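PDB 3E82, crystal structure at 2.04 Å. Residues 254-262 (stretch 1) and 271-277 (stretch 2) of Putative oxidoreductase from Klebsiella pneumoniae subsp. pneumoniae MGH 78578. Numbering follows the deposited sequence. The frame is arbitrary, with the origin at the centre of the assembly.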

# COMPACT_ATOMS: atom_id res chain seq x y z
N ARG B 254 -3.11 -13.30 9.92
CA ARG B 254 -3.46 -14.47 9.11
C ARG B 254 -4.85 -14.45 8.47
O ARG B 254 -5.77 -13.79 8.96
CB ARG B 254 -3.30 -15.72 9.99
CG ARG B 254 -3.35 -17.05 9.25
CD ARG B 254 -3.21 -18.23 10.21
NE ARG B 254 -4.22 -18.16 11.27
CZ ARG B 254 -4.29 -18.97 12.32
NH1 ARG B 254 -3.40 -19.95 12.47
NH2 ARG B 254 -5.25 -18.80 13.22
N ALA B 255 -5.00 -15.18 7.37
CA ALA B 255 -6.28 -15.24 6.66
C ALA B 255 -7.19 -16.34 7.20
O ALA B 255 -6.74 -17.26 7.88
CB ALA B 255 -6.03 -15.47 5.18
N ASP B 256 -8.48 -16.21 6.90
CA ASP B 256 -9.48 -17.19 7.30
C ASP B 256 -9.02 -18.56 6.78
O ASP B 256 -8.38 -18.64 5.73
CB ASP B 256 -10.83 -16.79 6.66
CG ASP B 256 -11.88 -17.87 6.79
OD1 ASP B 256 -12.70 -17.81 7.73
OD2 ASP B 256 -11.87 -18.78 5.94
N GLN B 257 -9.34 -19.63 7.50
CA GLN B 257 -8.91 -20.98 7.09
C GLN B 257 -9.99 -21.90 6.52
O GLN B 257 -9.74 -23.10 6.34
CB GLN B 257 -8.25 -21.71 8.28
CG GLN B 257 -9.22 -22.04 9.42
CD GLN B 257 -8.77 -23.22 10.30
OE1 GLN B 257 -9.25 -23.37 11.43
NE2 GLN B 257 -7.86 -24.05 9.78
N GLN B 258 -11.18 -21.38 6.24
CA GLN B 258 -12.23 -22.23 5.71
C GLN B 258 -11.83 -22.92 4.41
O GLN B 258 -12.09 -24.11 4.24
CB GLN B 258 -13.52 -21.44 5.47
CG GLN B 258 -14.16 -20.93 6.74
CD GLN B 258 -15.38 -20.09 6.45
OE1 GLN B 258 -16.39 -20.58 5.94
NE2 GLN B 258 -15.29 -18.81 6.77
N GLU B 259 -11.21 -22.18 3.50
CA GLU B 259 -10.81 -22.77 2.24
C GLU B 259 -9.86 -23.96 2.45
O GLU B 259 -10.05 -25.02 1.86
CB GLU B 259 -10.15 -21.74 1.32
CG GLU B 259 -9.86 -22.30 -0.07
CD GLU B 259 -9.12 -21.33 -0.98
OE1 GLU B 259 -7.96 -20.99 -0.66
OE2 GLU B 259 -9.70 -20.92 -2.00
N SER B 260 -8.86 -23.78 3.31
CA SER B 260 -7.90 -24.84 3.59
C SER B 260 -8.62 -26.02 4.21
O SER B 260 -8.30 -27.18 3.93
CB SER B 260 -6.81 -24.36 4.54
OG SER B 260 -6.16 -23.22 4.01
N GLN B 261 -9.58 -25.73 5.08
CA GLN B 261 -10.34 -26.79 5.71
C GLN B 261 -11.12 -27.56 4.64
O GLN B 261 -11.10 -28.79 4.62
CB GLN B 261 -11.28 -26.20 6.78
CG GLN B 261 -10.53 -25.61 7.97
CD GLN B 261 -11.45 -25.13 9.07
OE1 GLN B 261 -12.27 -24.23 8.86
NE2 GLN B 261 -11.33 -25.72 10.25
N LEU B 262 -11.78 -26.84 3.73
CA LEU B 262 -12.54 -27.49 2.66
C LEU B 262 -11.63 -28.35 1.80
O LEU B 262 -11.98 -29.48 1.46
CB LEU B 262 -13.23 -26.44 1.77
CG LEU B 262 -14.48 -25.76 2.33
CD1 LEU B 262 -14.94 -24.68 1.35
CD2 LEU B 262 -15.60 -26.80 2.57
N ALA B 271 -16.98 -29.42 14.21
CA ALA B 271 -16.26 -28.87 15.36
C ALA B 271 -15.38 -27.64 15.15
O ALA B 271 -15.67 -26.56 15.68
CB ALA B 271 -15.43 -29.98 16.02
N ASP B 272 -14.29 -27.81 14.41
CA ASP B 272 -13.35 -26.72 14.19
C ASP B 272 -13.57 -25.87 12.93
O ASP B 272 -12.71 -25.07 12.56
CB ASP B 272 -11.92 -27.27 14.17
CG ASP B 272 -11.68 -28.28 15.28
OD1 ASP B 272 -12.06 -28.01 16.44
OD2 ASP B 272 -11.10 -29.35 15.00
N TRP B 273 -14.72 -26.04 12.28
CA TRP B 273 -15.03 -25.29 11.06
C TRP B 273 -14.99 -23.78 11.31
O TRP B 273 -15.62 -23.28 12.23
CB TRP B 273 -16.42 -25.72 10.54
CG TRP B 273 -16.94 -24.90 9.37
CD1 TRP B 273 -17.99 -24.02 9.39
CD2 TRP B 273 -16.43 -24.89 8.03
NE1 TRP B 273 -18.16 -23.46 8.15
CE2 TRP B 273 -17.22 -23.97 7.29
CE3 TRP B 273 -15.39 -25.56 7.38
CZ2 TRP B 273 -16.99 -23.71 5.94
CZ3 TRP B 273 -15.16 -25.30 6.03
CH2 TRP B 273 -15.96 -24.38 5.33
N GLY B 274 -14.23 -23.06 10.48
CA GLY B 274 -14.15 -21.62 10.61
C GLY B 274 -13.48 -21.03 11.85
O GLY B 274 -13.50 -19.81 12.04
N GLN B 275 -12.89 -21.87 12.69
CA GLN B 275 -12.23 -21.36 13.89
C GLN B 275 -10.98 -20.61 13.48
O GLN B 275 -10.30 -20.99 12.53
CB GLN B 275 -11.88 -22.51 14.84
CG GLN B 275 -13.10 -23.09 15.54
CD GLN B 275 -13.79 -22.06 16.42
OE1 GLN B 275 -15.01 -22.07 16.57
NE2 GLN B 275 -13.00 -21.18 17.02
N ASP B 276 -10.68 -19.54 14.21
CA ASP B 276 -9.51 -18.73 13.91
C ASP B 276 -8.83 -18.30 15.22
O ASP B 276 -9.28 -17.37 15.88
CB ASP B 276 -9.93 -17.49 13.12
CG ASP B 276 -8.76 -16.79 12.47
OD1 ASP B 276 -7.60 -17.02 12.90
OD2 ASP B 276 -8.99 -16.00 11.53
N ASP B 277 -7.75 -18.99 15.57
CA ASP B 277 -7.04 -18.67 16.80
C ASP B 277 -5.94 -17.62 16.61
O ASP B 277 -5.04 -17.49 17.44
CB ASP B 277 -6.48 -19.95 17.43
CG ASP B 277 -5.42 -20.61 16.56
OD1 ASP B 277 -5.30 -20.22 15.38
OD2 ASP B 277 -4.73 -21.51 17.07
O HOH W 1 -6.32 -17.14 10.36
O HOH W 2 -10.87 -19.15 9.77

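The strongest polar link is the pair of salt bridges made by R254. Its NH2 lies 2.6 Å from D277 OD1 and 3.0 Å from D276 OD1, with N-H...O angles of 172° and 164°. Both carboxylate oxygens sit at the edge of the guanidinium, near its plane, where the N-H bonds point, so one terminal nitrogen serves two acidic residues with nearly linear hydrogen bonds. The same NH2 is also 3.4 Å from D277 N, but both atoms are donors and no bond results.

Water 1 reinforces this end of the contact. It accepts from R254 NE at 2.5 Å and donates to A255 O at 2.5 Å and to D276 OD1 at 2.8 Å, so D276 OD1 is tied to R254 both directly and through solvent.

At the other end, the Q261 side-chain amide reads the backbone of a type II turn running from D272 to Q275. Q261 NE2 donates to D272 O (2.8 Å, 169°), while Q261 OE1 accepts from G274 N (2.8 Å, 159°). One amide thus uses its donor and its acceptor on the same turn. D272 O also receives the turn's own hydrogen bond from Q275 N, at 3.2 Å. G274 has phi/psi of 67/6, and a positive phi of this kind by itself favours glycine.

The segment leading into the helix is organized by D256. Its OD2 accepts from Q258 N at 2.7 Å (155°), and its OD1 from Q258 NE2 at 2.9 Å (171°), which holds the Q258 side chain in place beside the turn. Q257 occupies the N-cap position, and Q257 N donates to water 2 at 2.8 Å; that water reaches D256 OD1 (3.1 Å) and Q275 O (3.4 Å) through weak hydrogen bonds, making a loose solvent link between the stretches.

Packing centres on W273, which has the largest area covered by the opposing stretch, 104 Å². Its CA-to-CB bond points away, yet the indole returns to the helix with chi1 at 173° (t). Q258 CG lies over one ring face, 4.2 Å from the centroid of the six-membered ring and 18° off its normal, which is CH-pi geometry. L262 CG instead approaches W273 CH2 at 3.6 Å, at the ring edge and near its plane, an apolar contact. Q258 CG also comes within 3.9 Å of G274 CA, carrying the packing onto the turn backbone. In all, the two stretches bury 519 Å², summed over both sides.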